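Farnesyl diphosphate phosphatase YisP (Bacillus subtilis subsp. subtilis, PDB 3WE9) hydrolyses farnesyl diphosphate to farnesol and diphosphate, a reaction that supports biofilm formation. Local coordinates at residues Glu13-Cys18 against Gln40-Trp45; Ser34-Lys39 against Gln231-Ala236; Trp45-Phe50 against Leu134-Ile139. One frame throughout, in Å; residues are numbered along the deposited sequence.

In the fold
All three interactions use helix 38-54 or the turn leading into it, which meets three helices in succession. Interaction 2 holds Y35 and L36, in that turn, against helix 228-250; interaction 1 packs helix 6-25 on residues 42-45; interaction 3 sets V47 and L48 against helix 118-140. Interactions 1 and 3, centred about 10 Å apart, share W45, and I139 CD1 touches A43 CB at 3.6 Å. Interactions 1 and 2 are joined by R41 NH2, 2.8 Å from L36 O in a probable hydrogen bond. A bound triethylene glycol, probably from the crystallisation liquor, lies about 4 Å from the L136 side chain, and one is about 5 Å from that of T233.

Interaction 1. Residues Glu13-Cys18 against Gln40-Trp45; sequences EAYQQC and QRQASW
The aromatic ring of Y15 and the side chain of Q42 make the CH-pi contact between the N-terminal helix 6-25 and helix 38-54 of the all-helical phytoene/squalene synthase fold. Q42 CB sits over the ring face, 3.9 Å from its centroid. The second torsion of the glutamine, chi2 -170°, sends CD on from CB in an extended chain, and NE2 ends over the same face, 3.6 Å from Y15 CD2. The amide plane is tilted 27° from the ring plane. A glutamine suits this place because its methylene groups and flat amide can both lie on an aromatic face. H89 meets the tyrosine ring at about a right angle.

Polar groups come close here without pairing between the two segments. Q16 NE2 is 3.1 Å from Q42 OE1, but the angle is too poor for a hydrogen bond. The same NE2 lies at the edge of the W45 indole, near its plane, 3.8 Å from CZ3. The carbonyl oxygen Y15 O approaches the indole obliquely, 3.4 Å from W45 CE3. On one indole face R41 O and Q42 CA lie near the rim, both supplied by the tryptophan's own helix. F30 meets the indole nearly parallel.

Apolar packing closes the far end. C18 CB rests on W45 CB at 3.9 Å, and the small cysteine allows the backbones to draw together, the two CA atoms being 5.4 Å apart. The segment axes are 8.7 Å apart at closest approach and cross at 70°, a steep crossing in which a few large residues do most of the covering.

With no hydrogen bond between the two segments, the contact depends on shape and dispersion: a ring, an indole and a glutamine chain fitted together.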
loop_
_atom_site.group_PDB
_atom_site.type_symbol
_atom_site.label_atom_id
_atom_site.label_comp_id
_atom_site.label_asym_id
_atom_site.label_seq_id
_atom_site.Cartn_x
_atom_site.Cartn_y
_atom_site.Cartn_z
ATOM N N GLU A 13 17.233 18.033 2.265
ATOM C CA GLU A 13 16.018 18.827 2.381
ATOM C C GLU A 13 14.884 18.097 1.678
ATOM O O GLU A 13 13.794 17.951 2.230
ATOM C CB GLU A 13 16.209 20.203 1.741
ATOM C CG GLU A 13 16.877 21.219 2.642
ATOM C CD GLU A 13 17.015 22.576 1.981
ATOM O OE1 GLU A 13 16.008 23.077 1.431
ATOM O OE2 GLU A 13 18.131 23.141 2.014
ATOM N N ALA A 14 15.157 17.643 0.457
ATOM C CA ALA A 14 14.176 16.920 -0.340
ATOM C C ALA A 14 13.700 15.653 0.362
ATOM O O ALA A 14 12.523 15.305 0.282
ATOM C CB ALA A 14 14.761 16.575 -1.704
ATOM N N TYR A 15 14.610 14.955 1.038
ATOM C CA TYR A 15 14.239 13.734 1.755
ATOM C C TYR A 15 13.262 14.048 2.891
ATOM O O TYR A 15 12.234 13.385 3.042
ATOM C CB TYR A 15 15.477 13.046 2.339
ATOM C CG TYR A 15 16.112 11.982 1.458
ATOM C CD1 TYR A 15 15.353 10.931 0.934
ATOM C CD2 TYR A 15 17.489 11.981 1.215
ATOM C CE1 TYR A 15 15.953 9.895 0.196
ATOM C CE2 TYR A 15 18.097 10.957 0.483
ATOM C CZ TYR A 15 17.324 9.915 -0.020
ATOM O OH TYR A 15 17.922 8.888 -0.724
ATOM N N GLN A 16 13.594 15.053 3.697
ATOM C CA GLN A 16 12.735 15.445 4.807
ATOM C C GLN A 16 11.336 15.771 4.317
ATOM O O GLN A 16 10.345 15.433 4.962
ATOM C CB GLN A 16 13.317 16.651 5.543
ATOM C CG GLN A 16 14.478 16.287 6.433
ATOM C CD GLN A 16 14.183 15.054 7.269
ATOM O OE1 GLN A 16 13.183 15.002 7.987
ATOM N NE2 GLN A 16 15.051 14.053 7.173
ATOM N N GLN A 17 11.259 16.424 3.167
ATOM C CA GLN A 17 9.969 16.773 2.608
ATOM C C GLN A 17 9.265 15.503 2.140
ATOM O O GLN A 17 8.040 15.406 2.195
ATOM C CB GLN A 17 10.156 17.772 1.468
ATOM C CG GLN A 17 10.846 19.039 1.950
ATOM C CD GLN A 17 10.971 20.102 0.881
ATOM O OE1 GLN A 17 11.519 21.180 1.127
ATOM N NE2 GLN A 17 10.463 19.811 -0.312
ATOM N N CYS A 18 10.040 14.521 1.685
ATOM C CA CYS A 18 9.449 13.258 1.258
ATOM C C CYS A 18 8.817 12.610 2.488
ATOM O O CYS A 18 7.756 11.996 2.398
ATOM C CB CYS A 18 10.511 12.324 0.665
ATOM S SG CYS A 18 11.036 12.731 -1.023
ATOM N N GLN A 40 17.925 3.689 4.785
ATOM C CA GLN A 40 16.836 2.949 4.155
ATOM C C GLN A 40 15.490 3.674 4.335
ATOM O O GLN A 40 14.687 3.755 3.409
ATOM C CB GLN A 40 16.750 1.535 4.745
ATOM C CG GLN A 40 17.815 0.562 4.232
ATOM C CD GLN A 40 19.140 0.647 4.974
ATOM O OE1 GLN A 40 19.374 1.557 5.769
ATOM N NE2 GLN A 40 20.019 -0.312 4.710
ATOM N N ARG A 41 15.261 4.196 5.535
ATOM C CA ARG A 41 14.021 4.908 5.864
ATOM C C ARG A 41 13.764 6.056 4.892
ATOM O O ARG A 41 12.692 6.155 4.282
ATOM C CB ARG A 41 14.111 5.462 7.292
ATOM C CG ARG A 41 12.843 6.127 7.824
ATOM C CD ARG A 41 13.133 6.809 9.157
ATOM N NE ARG A 41 13.895 5.931 10.043
ATOM C CZ ARG A 41 14.790 6.354 10.933
ATOM N NH1 ARG A 41 15.041 7.650 11.066
ATOM N NH2 ARG A 41 15.448 5.479 11.678
ATOM N N GLN A 42 14.753 6.930 4.752
ATOM C CA GLN A 42 14.620 8.072 3.861
ATOM C C GLN A 42 14.420 7.636 2.419
ATOM O O GLN A 42 13.634 8.238 1.683
ATOM C CB GLN A 42 15.841 8.988 4.005
ATOM C CG GLN A 42 15.891 9.642 5.381
ATOM C CD GLN A 42 16.927 10.741 5.490
ATOM O OE1 GLN A 42 16.843 11.601 6.368
ATOM N NE2 GLN A 42 17.914 10.715 4.608
ATOM N N ALA A 43 15.110 6.573 2.020
ATOM C CA ALA A 43 14.971 6.052 0.664
ATOM C C ALA A 43 13.521 5.614 0.456
ATOM O O ALA A 43 12.933 5.854 -0.595
ATOM C CB ALA A 43 15.913 4.862 0.461
ATOM N N SER A 44 12.949 4.967 1.466
ATOM C CA SER A 44 11.565 4.507 1.378
ATOM C C SER A 44 10.618 5.697 1.249
ATOM O O SER A 44 9.636 5.630 0.512
ATOM C CB SER A 44 11.191 3.681 2.611
ATOM O OG SER A 44 11.923 2.468 2.632
ATOM N N TRP A 45 10.903 6.773 1.979
ATOM C CA TRP A 45 10.066 7.966 1.898
ATOM C C TRP A 45 10.055 8.457 0.455
ATOM O O TRP A 45 9.007 8.790 -0.092
ATOM C CB TRP A 45 10.607 9.092 2.779
ATOM C CG TRP A 45 10.580 8.847 4.262
ATOM C CD1 TRP A 45 9.874 7.892 4.936
ATOM C CD2 TRP A 45 11.277 9.606 5.250
ATOM N NE1 TRP A 45 10.093 8.010 6.291
ATOM C CE2 TRP A 45 10.950 9.058 6.510
ATOM C CE3 TRP A 45 12.148 10.703 5.194
ATOM C CZ2 TRP A 45 11.467 9.571 7.709
ATOM C CZ3 TRP A 45 12.662 11.213 6.382
ATOM C CH2 TRP A 45 12.318 10.644 7.625
#

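Interaction 2. Residues Ser34-Lys39 against Gln231-Ala236; sequences SYLPLK and QKTVKA
Y35 and L36, in the turn before helix 38-54, close around T233 on helix 228-250. Their contact with its hydroxyl is van der Waals in kind: T233 OG1 is 3.3 Å from L36 CG and 3.5 Å from Y35 CB. The hydroxyl reaches the turn because OG1 is anti to its own carbonyl carbon, with chi1 at -74°. Its hydrogen-bond partner is A32 O, just before the segment, and threonine suits the site by pairing a compact side chain with a donor for that carbonyl. L36 and T233 cross at about a right angle, and L36 CD2 also comes within 3.8 Å of OG1.

Phytoene/squalene synthases are all-helical proteins, and here a short connection between helices 27-33 and 38-54 is packed against a helix nearly two hundred residues further along the chain. P37 stands at the N-cap position of helix 38-54, while L36 O, the carbonyl just before it, accepts a hydrogen bond from R41 NH2.

Apolar contacts spread outward from the threonine along the tyrosine. Y35 CB meets K232 CB at 3.9 Å. The lysine chain bends at chi3, 72°, bringing CE to 4.0 Å from Y35 CD1, so its aliphatic part is used against the tyrosine while the residue remains exposed. On the neighbouring turn, A236 CB touches Y35 CE2 at 4.0 Å; a small alanine lets the broad ring lie close to the helix. S34 OG sits over the centre of one face of that ring and is hydrogen-bonded to K31 O. Helix 264-271 adds L271, which touches both Y35 and A236.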
loop_
_atom_site.group_PDB
_atom_site.type_symbol
_atom_site.label_atom_id
_atom_site.label_comp_id
_atom_site.label_asym_id
_atom_site.label_seq_id
_atom_site.Cartn_x
_atom_site.Cartn_y
_atom_site.Cartn_z
ATOM N N SER A 34 9.382 3.733 9.920
ATOM C CA SER A 34 10.216 4.372 10.933
ATOM C C SER A 34 11.214 3.415 11.577
ATOM O O SER A 34 12.229 3.847 12.122
ATOM C CB SER A 34 9.340 5.013 12.020
ATOM O OG SER A 34 8.714 4.028 12.827
ATOM N N TYR A 35 10.932 2.117 11.503
ATOM C CA TYR A 35 11.807 1.109 12.095
ATOM C C TYR A 35 13.058 0.807 11.275
ATOM O O TYR A 35 13.971 0.133 11.754
ATOM C CB TYR A 35 11.022 -0.180 12.338
ATOM C CG TYR A 35 9.885 0.012 13.311
ATOM C CD1 TYR A 35 10.133 0.297 14.652
ATOM C CD2 TYR A 35 8.559 -0.063 12.886
ATOM C CE1 TYR A 35 9.087 0.503 15.549
ATOM C CE2 TYR A 35 7.505 0.142 13.772
ATOM C CZ TYR A 35 7.776 0.424 15.101
ATOM O OH TYR A 35 6.740 0.618 15.985
ATOM N N LEU A 36 13.103 1.299 10.044
ATOM C CA LEU A 36 14.268 1.082 9.191
ATOM C C LEU A 36 15.401 2.037 9.569
ATOM O O LEU A 36 15.159 3.113 10.121
ATOM C CB LEU A 36 13.906 1.331 7.723
ATOM C CG LEU A 36 12.967 0.363 6.994
ATOM C CD1 LEU A 36 12.528 0.987 5.675
ATOM C CD2 LEU A 36 13.671 -0.963 6.757
ATOM N N PRO A 37 16.657 1.644 9.293
ATOM C CA PRO A 37 17.786 2.521 9.608
ATOM C C PRO A 37 17.563 3.774 8.763
ATOM O O PRO A 37 16.901 3.708 7.724
ATOM C CB PRO A 37 18.994 1.711 9.140
ATOM C CG PRO A 37 18.559 0.300 9.411
ATOM C CD PRO A 37 17.126 0.302 8.906
ATOM N N LEU A 38 18.108 4.902 9.204
ATOM C CA LEU A 38 17.928 6.173 8.508
ATOM C C LEU A 38 18.083 6.145 6.987
ATOM O O LEU A 38 17.194 6.597 6.257
ATOM C CB LEU A 38 18.873 7.227 9.100
ATOM C CG LEU A 38 18.697 8.646 8.548
ATOM C CD1 LEU A 38 17.247 9.088 8.731
ATOM C CD2 LEU A 38 19.648 9.601 9.263
ATOM N N LYS A 39 19.204 5.622 6.503
ATOM C CA LYS A 39 19.439 5.579 5.063
ATOM C C LYS A 39 18.302 4.876 4.318
ATOM O O LYS A 39 17.776 5.400 3.335
ATOM C CB LYS A 39 20.770 4.887 4.752
ATOM C CG LYS A 39 21.156 4.969 3.283
ATOM C CD LYS A 39 22.426 4.188 2.983
ATOM C CE LYS A 39 23.642 4.821 3.625
ATOM N NZ LYS A 39 24.857 3.979 3.404
ATOM N N GLN A 231 12.744 -6.310 9.373
ATOM C CA GLN A 231 11.672 -7.189 9.850
ATOM C C GLN A 231 10.579 -6.461 10.621
ATOM O O GLN A 231 9.392 -6.727 10.425
ATOM C CB GLN A 231 12.227 -8.303 10.740
ATOM C CG GLN A 231 12.938 -9.397 9.984
ATOM C CD GLN A 231 13.187 -10.626 10.839
ATOM O OE1 GLN A 231 13.788 -11.597 10.384
ATOM N NE2 GLN A 231 12.717 -10.591 12.079
ATOM N N LYS A 232 10.974 -5.559 11.512
ATOM C CA LYS A 232 9.994 -4.816 12.286
ATOM C C LYS A 232 9.124 -3.968 11.372
ATOM O O LYS A 232 7.947 -3.742 11.657
ATOM C CB LYS A 232 10.686 -3.936 13.329
ATOM C CG LYS A 232 11.391 -4.744 14.409
ATOM C CD LYS A 232 12.018 -3.864 15.475
ATOM C CE LYS A 232 10.966 -3.228 16.369
ATOM N NZ LYS A 232 11.614 -2.603 17.560
ATOM N N THR A 233 9.707 -3.497 10.274
ATOM C CA THR A 233 8.969 -2.682 9.314
ATOM C C THR A 233 7.942 -3.534 8.570
ATOM O O THR A 233 6.803 -3.117 8.389
ATOM C CB THR A 233 9.926 -2.005 8.305
ATOM O OG1 THR A 233 10.615 -0.929 8.956
ATOM C CG2 THR A 233 9.159 -1.451 7.099
ATOM N N VAL A 234 8.339 -4.729 8.146
ATOM C CA VAL A 234 7.422 -5.620 7.440
ATOM C C VAL A 234 6.343 -6.124 8.397
ATOM O O VAL A 234 5.162 -6.145 8.057
ATOM C CB VAL A 234 8.163 -6.834 6.828
ATOM C CG1 VAL A 234 7.160 -7.798 6.206
ATOM C CG2 VAL A 234 9.154 -6.360 5.767
ATOM N N LYS A 235 6.760 -6.515 9.597
ATOM C CA LYS A 235 5.839 -7.003 10.618
ATOM C C LYS A 235 4.813 -5.918 10.958
ATOM O O LYS A 235 3.618 -6.194 11.082
ATOM C CB LYS A 235 6.622 -7.397 11.877
ATOM C CG LYS A 235 5.786 -8.033 12.981
ATOM C CD LYS A 235 6.663 -8.426 14.169
ATOM C CE LYS A 235 5.858 -9.121 15.260
ATOM N NZ LYS A 235 6.713 -9.510 16.422
ATOM N N ALA A 236 5.282 -4.684 11.103
ATOM C CA ALA A 236 4.393 -3.570 11.415
ATOM C C ALA A 236 3.360 -3.393 10.298
ATOM O O ALA A 236 2.161 -3.269 10.557
ATOM C CB ALA A 236 5.199 -2.289 11.587
#

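Interaction 3. Residues Trp45-Phe50 against Leu134-Ile139; sequences WAVLSF and LMLLPI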
loop_
_atom_site.group_PDB
_atom_site.type_symbol
_atom_site.label_atom_id
_atom_site.label_comp_id
_atom_site.label_asym_id
_atom_site.label_seq_id
_atom_site.Cartn_x
_atom_site.Cartn_y
_atom_site.Cartn_z
ATOM N N TRP A 45 10.903 6.773 1.979
ATOM C CA TRP A 45 10.066 7.966 1.898
ATOM C C TRP A 45 10.055 8.457 0.455
ATOM O O TRP A 45 9.007 8.790 -0.092
ATOM C CB TRP A 45 10.607 9.092 2.779
ATOM C CG TRP A 45 10.580 8.847 4.262
ATOM C CD1 TRP A 45 9.874 7.892 4.936
ATOM C CD2 TRP A 45 11.277 9.606 5.250
ATOM N NE1 TRP A 45 10.093 8.010 6.291
ATOM C CE2 TRP A 45 10.950 9.058 6.510
ATOM C CE3 TRP A 45 12.148 10.703 5.194
ATOM C CZ2 TRP A 45 11.467 9.571 7.709
ATOM C CZ3 TRP A 45 12.662 11.213 6.382
ATOM C CH2 TRP A 45 12.318 10.644 7.625
ATOM N N ALA A 46 11.235 8.502 -0.157
ATOM C CA ALA A 46 11.371 8.960 -1.535
ATOM C C ALA A 46 10.532 8.113 -2.482
ATOM O O ALA A 46 9.809 8.642 -3.333
ATOM C CB ALA A 46 12.852 8.923 -1.962
ATOM N N VAL A 47 10.634 6.796 -2.337
ATOM C CA VAL A 47 9.884 5.877 -3.187
ATOM C C VAL A 47 8.375 6.067 -3.047
ATOM O O VAL A 47 7.664 6.183 -4.047
ATOM C CB VAL A 47 10.241 4.405 -2.873
ATOM C CG1 VAL A 47 9.278 3.462 -3.593
ATOM C CG2 VAL A 47 11.678 4.124 -3.304
ATOM N N LEU A 48 7.884 6.108 -1.813
ATOM C CA LEU A 48 6.451 6.284 -1.596
ATOM C C LEU A 48 5.970 7.696 -1.939
ATOM O O LEU A 48 4.822 7.880 -2.340
ATOM C CB LEU A 48 6.079 5.928 -0.153
ATOM C CG LEU A 48 6.286 4.457 0.232
ATOM C CD1 LEU A 48 5.637 4.196 1.584
ATOM C CD2 LEU A 48 5.678 3.547 -0.825
ATOM N N SER A 49 6.837 8.690 -1.772
ATOM C CA SER A 49 6.473 10.061 -2.121
ATOM C C SER A 49 6.242 10.079 -3.629
ATOM O O SER A 49 5.289 10.697 -4.118
ATOM C CB SER A 49 7.593 11.038 -1.753
ATOM O OG SER A 49 7.668 11.227 -0.351
ATOM N N PHE A 50 7.127 9.395 -4.353
ATOM C CA PHE A 50 7.029 9.285 -5.801
ATOM C C PHE A 50 5.670 8.687 -6.156
ATOM O O PHE A 50 4.963 9.195 -7.025
ATOM C CB PHE A 50 8.135 8.376 -6.346
ATOM C CG PHE A 50 7.887 7.898 -7.750
ATOM C CD1 PHE A 50 8.152 8.722 -8.840
ATOM C CD2 PHE A 50 7.352 6.632 -7.978
ATOM C CE1 PHE A 50 7.887 8.291 -10.139
ATOM C CE2 PHE A 50 7.081 6.191 -9.268
ATOM C CZ PHE A 50 7.349 7.023 -10.353
ATOM N N LEU A 134 7.876 -4.008 -5.218
ATOM C CA LEU A 134 9.103 -4.318 -5.944
ATOM C C LEU A 134 10.042 -3.110 -5.895
ATOM O O LEU A 134 11.254 -3.265 -5.811
ATOM C CB LEU A 134 8.787 -4.688 -7.397
ATOM C CG LEU A 134 9.940 -5.315 -8.189
ATOM C CD1 LEU A 134 10.446 -6.564 -7.466
ATOM C CD2 LEU A 134 9.455 -5.673 -9.599
ATOM N N MET A 135 9.482 -1.905 -5.953
ATOM C CA MET A 135 10.295 -0.688 -5.885
ATOM C C MET A 135 11.133 -0.701 -4.607
ATOM O O MET A 135 12.317 -0.372 -4.614
ATOM C CB MET A 135 9.415 0.556 -5.830
ATOM C CG MET A 135 8.623 0.893 -7.073
ATOM S SD MET A 135 7.575 2.311 -6.701
ATOM C CE MET A 135 6.139 1.967 -7.775
ATOM N N LEU A 136 10.484 -1.080 -3.509
ATOM C CA LEU A 136 11.108 -1.114 -2.191
ATOM C C LEU A 136 12.011 -2.296 -1.872
ATOM O O LEU A 136 12.810 -2.218 -0.942
ATOM C CB LEU A 136 10.022 -1.049 -1.116
ATOM C CG LEU A 136 9.139 0.203 -1.075
ATOM C CD1 LEU A 136 8.027 -0.011 -0.058
ATOM C CD2 LEU A 136 9.974 1.431 -0.715
ATOM N N LEU A 137 11.880 -3.385 -2.622
ATOM C CA LEU A 137 12.665 -4.593 -2.355
ATOM C C LEU A 137 14.154 -4.379 -2.075
ATOM O O LEU A 137 14.676 -4.870 -1.071
ATOM C CB LEU A 137 12.496 -5.601 -3.499
ATOM C CG LEU A 137 13.161 -6.969 -3.303
ATOM C CD1 LEU A 137 12.639 -7.625 -2.033
ATOM C CD2 LEU A 137 12.883 -7.853 -4.513
ATOM N N PRO A 138 14.858 -3.652 -2.956
ATOM C CA PRO A 138 16.294 -3.417 -2.745
ATOM C C PRO A 138 16.604 -2.652 -1.458
ATOM O O PRO A 138 17.716 -2.726 -0.931
ATOM C CB PRO A 138 16.705 -2.635 -3.991
ATOM C CG PRO A 138 15.727 -3.105 -5.026
ATOM C CD PRO A 138 14.433 -3.115 -4.261
ATOM N N ILE A 139 15.618 -1.917 -0.960
ATOM C CA ILE A 139 15.785 -1.153 0.267
ATOM C C ILE A 139 15.564 -2.058 1.484
ATOM O O ILE A 139 16.254 -1.943 2.497
ATOM C CB ILE A 139 14.784 0.030 0.303
ATOM C CG1 ILE A 139 15.101 1.006 -0.839
ATOM C CG2 ILE A 139 14.843 0.731 1.658
ATOM C CD1 ILE A 139 14.088 2.133 -1.011
#
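V47 pushes both of its methyl groups into the side chains of helix 118-140, overlapping M135, L136 and I139. CG1 is anti to the backbone N, chi1 170°, and reaches M135 CB at 3.7 Å and L136 CD2 at 3.6 Å. The thioether joins in, with M135 SD 3.7 Å from V47 CG1. The other branch, CG2, turns toward the later end of helix 118-140 and meets I139 CD1 at 3.9 Å, the valine and isoleucine side chains sliding past each other in opposite directions. A beta-branched residue suits this spot because its two methyls serve neighbours on successive turns. An alanine here would probably open a gap beside M135 and I139 and leave their side chains more freedom to move, although its CB could still touch L136 CD2.

A second, lighter apolar contact lies to one side of the valine: L48 CD2 approaches L136 CD1 at 4.3 Å, so L136 uses its two methyls on two consecutive residues. Long flexible chains such as leucine and methionine are well fitted to this interface, for the segment axes are 10.2 Å apart. The two run almost antiparallel, at 173°. No hydrogen bond links the two segments. Within segment 45-50, W45 O accepts from both the backbone N and the hydroxyl of S49, which ties a buried polar side chain back to its own helix.

Helix 118-140 is kinked at P138 and I139: the proline has no N-H to give, and I139 N bonds to L136 O instead. M135 also packs on F101 and F104 of helix 98-107, L137 touches K149 and A152 of helix 145-165, and S49 touches C18 and V22 of helix 6-25, so three further helices adjoin this antiparallel pair.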